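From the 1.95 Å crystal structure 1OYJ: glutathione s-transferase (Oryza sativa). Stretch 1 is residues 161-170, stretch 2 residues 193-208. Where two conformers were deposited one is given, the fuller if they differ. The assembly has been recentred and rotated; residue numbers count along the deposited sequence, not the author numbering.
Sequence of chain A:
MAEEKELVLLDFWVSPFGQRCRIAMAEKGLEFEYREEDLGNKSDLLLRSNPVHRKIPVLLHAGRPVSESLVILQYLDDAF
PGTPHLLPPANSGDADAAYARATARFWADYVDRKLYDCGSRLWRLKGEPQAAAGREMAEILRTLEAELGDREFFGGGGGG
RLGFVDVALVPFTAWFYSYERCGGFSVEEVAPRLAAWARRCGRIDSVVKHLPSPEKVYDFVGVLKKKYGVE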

ATOM      1  N   ARG A 161      16.848  -8.754 -14.854  1.00 32.06           N
ATOM      2  CA  ARG A 161      16.062  -7.594 -15.254  1.00 30.37           C
ATOM      3  C   ARG A 161      15.260  -7.002 -14.082  1.00 26.37           C
ATOM      4  O   ARG A 161      15.212  -7.563 -12.996  1.00 23.03           O
ATOM      5  N   LEU A 162      14.651  -5.845 -14.319  1.00 25.62           N
ATOM      6  CA  LEU A 162      13.935  -5.150 -13.286  1.00 23.27           C
ATOM      7  C   LEU A 162      12.764  -5.954 -12.734  1.00 22.53           C
ATOM      8  O   LEU A 162      12.010  -6.532 -13.471  1.00 23.78           O
ATOM      9  N   GLY A 163      12.695  -6.052 -11.409  1.00 20.13           N
ATOM     10  CA  GLY A 163      11.564  -6.611 -10.717  1.00 19.64           C
ATOM     11  C   GLY A 163      10.640  -5.503 -10.161  1.00 19.58           C
ATOM     12  O   GLY A 163      10.936  -4.244 -10.228  1.00 17.81           O
ATOM     13  N   PHE A 164       9.561  -5.975  -9.541  1.00 19.13           N
ATOM     14  CA  PHE A 164       8.620  -5.079  -8.838  1.00 19.88           C
ATOM     15  C   PHE A 164       9.254  -3.992  -7.961  1.00 19.68           C
ATOM     16  O   PHE A 164       8.981  -2.826  -8.119  1.00 18.85           O
ATOM     17  N   VAL A 165      10.121  -4.342  -7.035  1.00 18.87           N
ATOM     18  CA  VAL A 165      10.735  -3.342  -6.195  1.00 18.41           C
ATOM     19  C   VAL A 165      11.667  -2.489  -6.956  1.00 19.02           C
ATOM     20  O   VAL A 165      11.737  -1.288  -6.677  1.00 19.09           O
ATOM     21  N   ASP A 166      12.420  -3.064  -7.900  1.00 16.99           N
ATOM     22  CA  ASP A 166      13.333  -2.262  -8.688  1.00 18.56           C
ATOM     23  C   ASP A 166      12.547  -1.114  -9.384  1.00 17.81           C
ATOM     24  O   ASP A 166      12.951   0.017  -9.357  1.00 18.28           O
ATOM     25  N   VAL A 167      11.450  -1.480 -10.001  1.00 15.54           N
ATOM     26  CA  VAL A 167      10.606  -0.511 -10.654  1.00 17.35           C
ATOM     27  C   VAL A 167      10.030   0.490  -9.712  1.00 16.11           C
ATOM     28  O   VAL A 167      10.017   1.700 -10.003  1.00 16.64           O
ATOM     29  N   ALA A 168       9.563   0.068  -8.555  1.00 17.03           N
ATOM     30  CA  ALA A 168       9.035   1.021  -7.577  1.00 18.14           C
ATOM     31  C   ALA A 168      10.069   2.061  -7.128  1.00 18.90           C
ATOM     32  O   ALA A 168       9.714   3.191  -6.856  1.00 16.25           O
ATOM     33  N   LEU A 169      11.332   1.650  -6.987  1.00 15.27           N
ATOM     34  CA  LEU A 169      12.324   2.538  -6.377  1.00 15.64           C
ATOM     35  C   LEU A 169      13.080   3.359  -7.454  1.00 15.36           C
ATOM     36  O   LEU A 169      13.524   4.484  -7.210  1.00 15.88           O
ATOM     37  N   VAL A 170      13.218   2.779  -8.657  1.00 15.63           N
ATOM     38  CA  VAL A 170      14.182   3.404  -9.630  1.00 17.11           C
ATOM     39  C   VAL A 170      13.937   4.854 -10.006  1.00 16.35           C
ATOM     40  O   VAL A 170      14.894   5.589 -10.142  1.00 17.14           O
ATOM     41  N   ARG A 193      26.530   0.347  -2.510  1.00 14.47           N
ATOM     42  CA  ARG A 193      25.869  -0.688  -3.288  1.00 15.62           C
ATOM     43  C   ARG A 193      24.527  -0.221  -3.851  1.00 16.10           C
ATOM     44  O   ARG A 193      24.147  -0.668  -4.940  1.00 15.78           O
ATOM     45  N   LEU A 194      23.884   0.732  -3.178  1.00 17.12           N
ATOM     46  CA  LEU A 194      22.661   1.267  -3.749  1.00 18.25           C
ATOM     47  C   LEU A 194      22.993   2.191  -4.933  1.00 18.82           C
ATOM     48  O   LEU A 194      22.334   2.171  -5.957  1.00 18.49           O
ATOM     49  N   ALA A 195      24.075   2.926  -4.788  1.00 18.91           N
ATOM     50  CA  ALA A 195      24.543   3.772  -5.859  1.00 20.31           C
ATOM     51  C   ALA A 195      24.914   2.967  -7.134  1.00 19.21           C
ATOM     52  O   ALA A 195      24.604   3.385  -8.222  1.00 18.45           O
ATOM     53  N   ALA A 196      25.530   1.794  -6.933  1.00 17.89           N
ATOM     54  CA  ALA A 196      25.921   0.909  -8.005  1.00 17.56           C
ATOM     55  C   ALA A 196      24.664   0.360  -8.648  1.00 17.73           C
ATOM     56  O   ALA A 196      24.581   0.312  -9.873  1.00 16.11           O
ATOM     57  N   TRP A 197      23.694  -0.004  -7.804  1.00 15.43           N
ATOM     58  CA  TRP A 197      22.395  -0.447  -8.333  1.00 17.39           C
ATOM     59  C   TRP A 197      21.745   0.678  -9.194  1.00 15.81           C
ATOM     60  O   TRP A 197      21.250   0.403 -10.325  1.00 15.56           O
ATOM     61  N   ALA A 198      21.804   1.908  -8.703  1.00 16.36           N
ATOM     62  CA  ALA A 198      21.208   3.022  -9.469  1.00 17.89           C
ATOM     63  C   ALA A 198      21.946   3.177 -10.828  1.00 17.30           C
ATOM     64  O   ALA A 198      21.338   3.334 -11.875  1.00 15.92           O
ATOM     65  N   ARG A 199      23.276   2.982 -10.841  1.00 17.39           N
ATOM     66  CA  ARG A 199      24.031   3.132 -12.116  1.00 19.47           C
ATOM     67  C   ARG A 199      23.652   1.996 -13.100  1.00 19.99           C
ATOM     68  O   ARG A 199      23.449   2.211 -14.297  1.00 21.81           O
ATOM     69  N   ARG A 200      23.534   0.778 -12.585  1.00 20.38           N
ATOM     70  CA  ARG A 200      23.141  -0.409 -13.394  1.00 21.34           C
ATOM     71  C   ARG A 200      21.728  -0.172 -14.017  1.00 21.75           C
ATOM     72  O   ARG A 200      21.522  -0.249 -15.194  1.00 19.46           O
ATOM     73  N   CYS A 201      20.776   0.185 -13.165  1.00 20.18           N
ATOM     74  CA  CYS A 201      19.455   0.469 -13.645  1.00 20.78           C
ATOM     75  C   CYS A 201      19.486   1.581 -14.727  1.00 21.02           C
ATOM     76  O   CYS A 201      18.722   1.528 -15.697  1.00 20.70           O
ATOM     77  N   GLY A 202      20.377   2.536 -14.544  1.00 20.64           N
ATOM     78  CA  GLY A 202      20.426   3.702 -15.386  1.00 23.54           C
ATOM     79  C   GLY A 202      20.844   3.408 -16.821  1.00 24.10           C
ATOM     80  O   GLY A 202      20.804   4.291 -17.672  1.00 26.88           O
ATOM     81  N   ARG A 203      21.321   2.191 -17.069  1.00 23.03           N
ATOM     82  CA  ARG A 203      21.738   1.774 -18.380  1.00 24.05           C
ATOM     83  C   ARG A 203      20.651   1.022 -19.133  1.00 23.47           C
ATOM     84  O   ARG A 203      20.731   0.686 -20.343  1.00 21.51           O
ATOM     85  N   ILE A 204      19.611   0.736 -18.432  1.00 20.45           N
ATOM     86  CA  ILE A 204      18.561  -0.042 -18.998  1.00 20.12           C
ATOM     87  C   ILE A 204      17.640   0.886 -19.834  1.00 19.97           C
ATOM     88  O   ILE A 204      17.284   1.978 -19.383  1.00 18.50           O
ATOM     89  N   ASP A 205      17.280   0.442 -21.045  1.00 20.25           N
ATOM     90  CA  ASP A 205      16.550   1.294 -22.024  1.00 21.30           C
ATOM     91  C   ASP A 205      15.239   1.886 -21.464  1.00 19.51           C
ATOM     92  O   ASP A 205      14.951   3.048 -21.681  1.00 18.64           O
ATOM     93  N   SER A 206      14.452   1.086 -20.780  1.00 17.87           N
ATOM     94  CA  SER A 206      13.218   1.603 -20.229  1.00 21.09           C
ATOM     95  C   SER A 206      13.492   2.779 -19.291  1.00 18.71           C
ATOM     96  O   SER A 206      12.716   3.759 -19.238  1.00 21.35           O
ATOM     97  N   VAL A 207      14.569   2.694 -18.527  1.00 18.90           N
ATOM     98  CA  VAL A 207      14.883   3.679 -17.514  1.00 17.62           C
ATOM     99  C   VAL A 207      15.464   4.911 -18.188  1.00 18.27           C
ATOM    100  O   VAL A 207      15.174   6.024 -17.792  1.00 20.77           O
ATOM    101  N   VAL A 208      16.369   4.726 -19.140  1.00 17.75           N
ATOM    102  CA  VAL A 208      16.938   5.820 -19.932  1.00 18.87           C
ATOM    103  C   VAL A 208      15.802   6.616 -20.591  1.00 19.22           C
ATOM    104  O   VAL A 208      15.764   7.815 -20.556  1.00 17.60           O
TER

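Packing of residues 161-170 of a rice glutathione S-transferase against residues 193-208 of the same chain. The helix of stretch 1 (164-169) and the first helix of stretch 2 (193-201) run at 90° to each other, their axes 11.8 Å apart at closest approach, and mostly apolar side chains fill the space between; the contact buries 422 Å², both sides summed. Arg161 starts the stretch sideways to the partner (chi1 p), and its end leads away, so it makes no contact. Leu162 points toward stretch 2 in the m, t rotamer and reaches Cys201 as well as Ile204, Ser206 and Val207. Leu162 CD2 lies 3.7 Å from Cys201 SG and 3.9 Å from Ile204 CD1, while Leu162 CD1 packs 4.0 Å from Val207 CG2 and comes within 3.9 Å of Ser206 OG. Ile204 (m, t) is both the last residue of the type I turn that begins at Cys201 and the N-cap of the second helix. Gly163, the N-cap residue of the stretch 1 helix, has no side chain to offer, but its N donates to Asp166 OD2 at 2.8 Å. Phe164 and Val165, both chi1 t, take no part in the contact. Asp166 (chi1 m) has its CA-to-CB bond sideways, yet its carboxylate comes nearer: OD1 accepts a hydrogen bond from Trp197 NE1 at 2.9 Å, with an N-H...O angle of 144°, lying near the plane of the indole at its edge. The same carboxylate thus ties the start of its own helix to the tryptophan of the other, giving the buried indole N-H a partner. Val167 points away and Ala168 is out of reach. Leu169 points toward stretch 2 in the t, p rotamer; its CG sits 3.6 Å from Trp197 CH2, and its CD2 is 4.3 Å from CD1 of Leu194, another t, p leucine. Trp197 (chi1 t, chi2 89°) extends toward stretch 1, so that its pyrrole N-H meets the aspartate while the far end of its six-membered ring meets Leu169 and Val170. Val170 (chi1 p) closes the walk: its CB is 4.2 Å from Trp197 CH2, and its CG2 lies 3.6 Å from Cys201 CB and 4.1 Å from Val207 CG1. Cys201 (m) and Val207 (t) therefore pack against Val170 as well as Leu162, so Leu162 and Val170 share them as apolar neighbours.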

ATOM      1  CB  ARG A 161      15.134  -7.950 -16.410  1.00 30.67           C
ATOM      2  CG  ARG A 161      14.022  -8.831 -16.072  1.00 32.99           C
ATOM      3  CD  ARG A 161      13.283  -9.488 -17.326  1.00 35.56           C
ATOM      4  NE  ARG A 161      12.437 -10.550 -16.828  1.00 34.77           N
ATOM      5  CZ  ARG A 161      11.289 -10.356 -16.120  1.00 39.57           C
ATOM      6  NH1 ARG A 161      10.596 -11.392 -15.676  1.00 36.42           N
ATOM      7  NH2 ARG A 161      10.778  -9.126 -15.911  1.00 39.12           N
ATOM      8  CB  LEU A 162      13.444  -3.817 -13.815  1.00 23.65           C
ATOM      9  CG  LEU A 162      14.548  -2.847 -14.301  1.00 24.57           C
ATOM     10  CD1 LEU A 162      13.872  -1.742 -15.007  1.00 23.20           C
ATOM     11  CD2 LEU A 162      15.423  -2.274 -13.203  1.00 25.92           C
ATOM     12  CB  PHE A 164       7.703  -5.908  -7.978  1.00 20.21           C
ATOM     13  CG  PHE A 164       6.499  -5.190  -7.455  1.00 19.57           C
ATOM     14  CD1 PHE A 164       5.556  -4.688  -8.275  1.00 24.01           C
ATOM     15  CD2 PHE A 164       6.241  -5.141  -6.100  1.00 19.09           C
ATOM     16  CE1 PHE A 164       4.399  -4.054  -7.733  1.00 21.99           C
ATOM     17  CE2 PHE A 164       5.040  -4.606  -5.580  1.00 18.94           C
ATOM     18  CZ  PHE A 164       4.180  -3.999  -6.390  1.00 20.35           C
ATOM     19  CB  VAL A 165      11.517  -4.001  -4.998  1.00 18.90           C
ATOM     20  CG1 VAL A 165      12.183  -2.974  -4.146  1.00 17.46           C
ATOM     21  CG2 VAL A 165      10.528  -4.781  -4.114  1.00 18.34           C
ATOM     22  CB  ASP A 166      14.043  -3.015  -9.716  1.00 18.51           C
ATOM     23  CG  ASP A 166      14.903  -4.158  -9.133  1.00 19.88           C
ATOM     24  OD1 ASP A 166      15.954  -3.902  -8.500  1.00 20.05           O
ATOM     25  OD2 ASP A 166      14.552  -5.334  -9.375  1.00 22.83           O
ATOM     26  CB  VAL A 167       9.607  -1.193 -11.590  1.00 14.48           C
ATOM     27  CG1 VAL A 167       8.712  -0.130 -12.251  1.00 17.25           C
ATOM     28  CG2 VAL A 167      10.332  -1.902 -12.710  1.00 18.30           C
ATOM     29  CB  ALA A 168       8.526   0.301  -6.382  1.00 20.68           C
ATOM     30  CB  LEU A 169      13.391   1.668  -5.665  1.00 15.77           C
ATOM     31  CG  LEU A 169      14.518   2.442  -4.944  1.00 16.09           C
ATOM     32  CD1 LEU A 169      14.000   3.485  -4.005  1.00 15.90           C
ATOM     33  CD2 LEU A 169      15.418   1.485  -4.197  1.00 15.92           C
ATOM     34  CB  VAL A 170      14.439   2.556 -10.833  1.00 16.07           C
ATOM     35  CG1 VAL A 170      13.293   2.480 -11.718  1.00 17.29           C
ATOM     36  CG2 VAL A 170      15.746   2.960 -11.570  1.00 16.91           C
ATOM     37  CB  ARG A 193      25.694  -1.989  -2.518  1.00 15.36           C
ATOM     38  CG  ARG A 193      26.979  -2.827  -2.441  1.00 20.64           C
ATOM     39  CD  ARG A 193      26.776  -4.018  -1.617  1.00 22.53           C
ATOM     40  NE  ARG A 193      26.852  -3.566  -0.241  1.00 25.99           N
ATOM     41  CZ  ARG A 193      25.903  -3.607   0.635  1.00 27.35           C
ATOM     42  NH1 ARG A 193      26.147  -3.101   1.809  1.00 29.48           N
ATOM     43  NH2 ARG A 193      24.737  -4.115   0.341  1.00 29.08           N
ATOM     44  CB  LEU A 194      21.863   2.009  -2.704  1.00 17.72           C
ATOM     45  CG  LEU A 194      20.463   2.417  -3.099  1.00 20.62           C
ATOM     46  CD1 LEU A 194      19.568   1.122  -3.306  1.00 20.58           C
ATOM     47  CD2 LEU A 194      19.820   3.333  -2.109  1.00 17.50           C
ATOM     48  CB  ALA A 195      25.753   4.618  -5.372  1.00 20.46           C
ATOM     49  CB  ALA A 196      26.766  -0.270  -7.438  1.00 16.89           C
ATOM     50  CB  TRP A 197      21.443  -0.909  -7.224  1.00 16.96           C
ATOM     51  CG  TRP A 197      20.039  -1.110  -7.639  1.00 17.81           C
ATOM     52  CD1 TRP A 197      19.465  -2.231  -8.137  1.00 18.85           C
ATOM     53  CD2 TRP A 197      19.016  -0.149  -7.558  1.00 16.10           C
ATOM     54  NE1 TRP A 197      18.146  -1.983  -8.419  1.00 18.17           N
ATOM     55  CE2 TRP A 197      17.845  -0.733  -8.011  1.00 16.04           C
ATOM     56  CE3 TRP A 197      18.972   1.133  -7.053  1.00 15.95           C
ATOM     57  CZ2 TRP A 197      16.659  -0.048  -8.102  1.00 19.33           C
ATOM     58  CZ3 TRP A 197      17.817   1.789  -7.062  1.00 19.70           C
ATOM     59  CH2 TRP A 197      16.641   1.202  -7.585  1.00 19.41           C
ATOM     60  CB  ALA A 198      21.230   4.324  -8.655  1.00 17.71           C
ATOM     61  CB  ARG A 199      25.550   3.135 -11.880  1.00 19.49           C
ATOM     62  CG  ARG A 199      26.078   4.389 -11.300  1.00 20.32           C
ATOM     63  CD  ARG A 199      27.577   4.460 -11.219  1.00 22.33           C
ATOM     64  NE  ARG A 199      28.214   3.328 -10.539  1.00 23.79           N
ATOM     65  CZ  ARG A 199      28.481   3.291  -9.240  1.00 20.75           C
ATOM     66  NH1 ARG A 199      28.117   4.273  -8.455  1.00 21.49           N
ATOM     67  NH2 ARG A 199      29.114   2.274  -8.724  1.00 23.45           N
ATOM     68  CB  ARG A 200      23.093  -1.604 -12.429  1.00 21.75           C
ATOM     69  CG  ARG A 200      22.574  -3.003 -12.866  1.00 29.11           C
ATOM     70  CD  ARG A 200      22.935  -4.148 -11.750  1.00 36.94           C
ATOM     71  NE  ARG A 200      24.147  -3.818 -11.015  1.00 33.04           N
ATOM     72  CZ  ARG A 200      24.287  -3.599  -9.704  1.00 30.70           C
ATOM     73  NH1 ARG A 200      23.351  -3.828  -8.806  1.00 25.53           N
ATOM     74  NH2 ARG A 200      25.498  -3.236  -9.264  1.00 33.73           N
ATOM     75  CB  CYS A 201      18.513   0.811 -12.502  1.00 21.57           C
ATOM     76  SG  CYS A 201      18.152  -0.628 -11.416  1.00 23.94           S
ATOM     77  CB  ARG A 203      23.029   0.888 -18.230  1.00 25.07           C
ATOM     78  CG  ARG A 203      24.320   1.651 -17.658  0.50 24.71           C
ATOM     79  CD  ARG A 203      25.424   0.767 -16.902  0.50 25.22           C
ATOM     80  NE  ARG A 203      26.553   1.538 -16.347  0.50 24.88           N
ATOM     81  CZ  ARG A 203      27.138   1.313 -15.139  0.50 23.09           C
ATOM     82  NH1 ARG A 203      26.744   0.341 -14.369  0.50 20.38           N
ATOM     83  NH2 ARG A 203      28.163   2.057 -14.715  0.50 24.39           N
ATOM     84  CB  ILE A 204      17.850  -0.749 -17.871  1.00 19.46           C
ATOM     85  CG1 ILE A 204      18.770  -1.814 -17.269  1.00 21.84           C
ATOM     86  CG2 ILE A 204      16.614  -1.409 -18.393  1.00 19.63           C
ATOM     87  CD1 ILE A 204      18.097  -2.518 -16.028  1.00 21.10           C
ATOM     88  CB  ASP A 205      16.207   0.557 -23.304  1.00 22.35           C
ATOM     89  CG  ASP A 205      17.448   0.246 -24.182  1.00 27.01           C
ATOM     90  OD1 ASP A 205      17.256  -0.551 -25.097  1.00 39.83           O
ATOM     91  OD2 ASP A 205      18.624   0.668 -24.029  1.00 32.57           O
ATOM     92  CB  SER A 206      12.438   0.494 -19.489  1.00 20.81           C
ATOM     93  OG  SER A 206      13.188  -0.059 -18.407  1.00 26.98           O
ATOM     94  CB  VAL A 207      15.885   3.060 -16.437  1.00 18.19           C
ATOM     95  CG1 VAL A 207      16.287   4.101 -15.507  1.00 14.87           C
ATOM     96  CG2 VAL A 207      15.205   1.927 -15.647  1.00 16.65           C
ATOM     97  CB  VAL A 208      17.872   5.259 -21.048  1.00 20.97           C
ATOM     98  CG1 VAL A 208      18.380   6.335 -22.032  1.00 21.65           C
ATOM     99  CG2 VAL A 208      19.057   4.504 -20.453  1.00 22.00           C
TER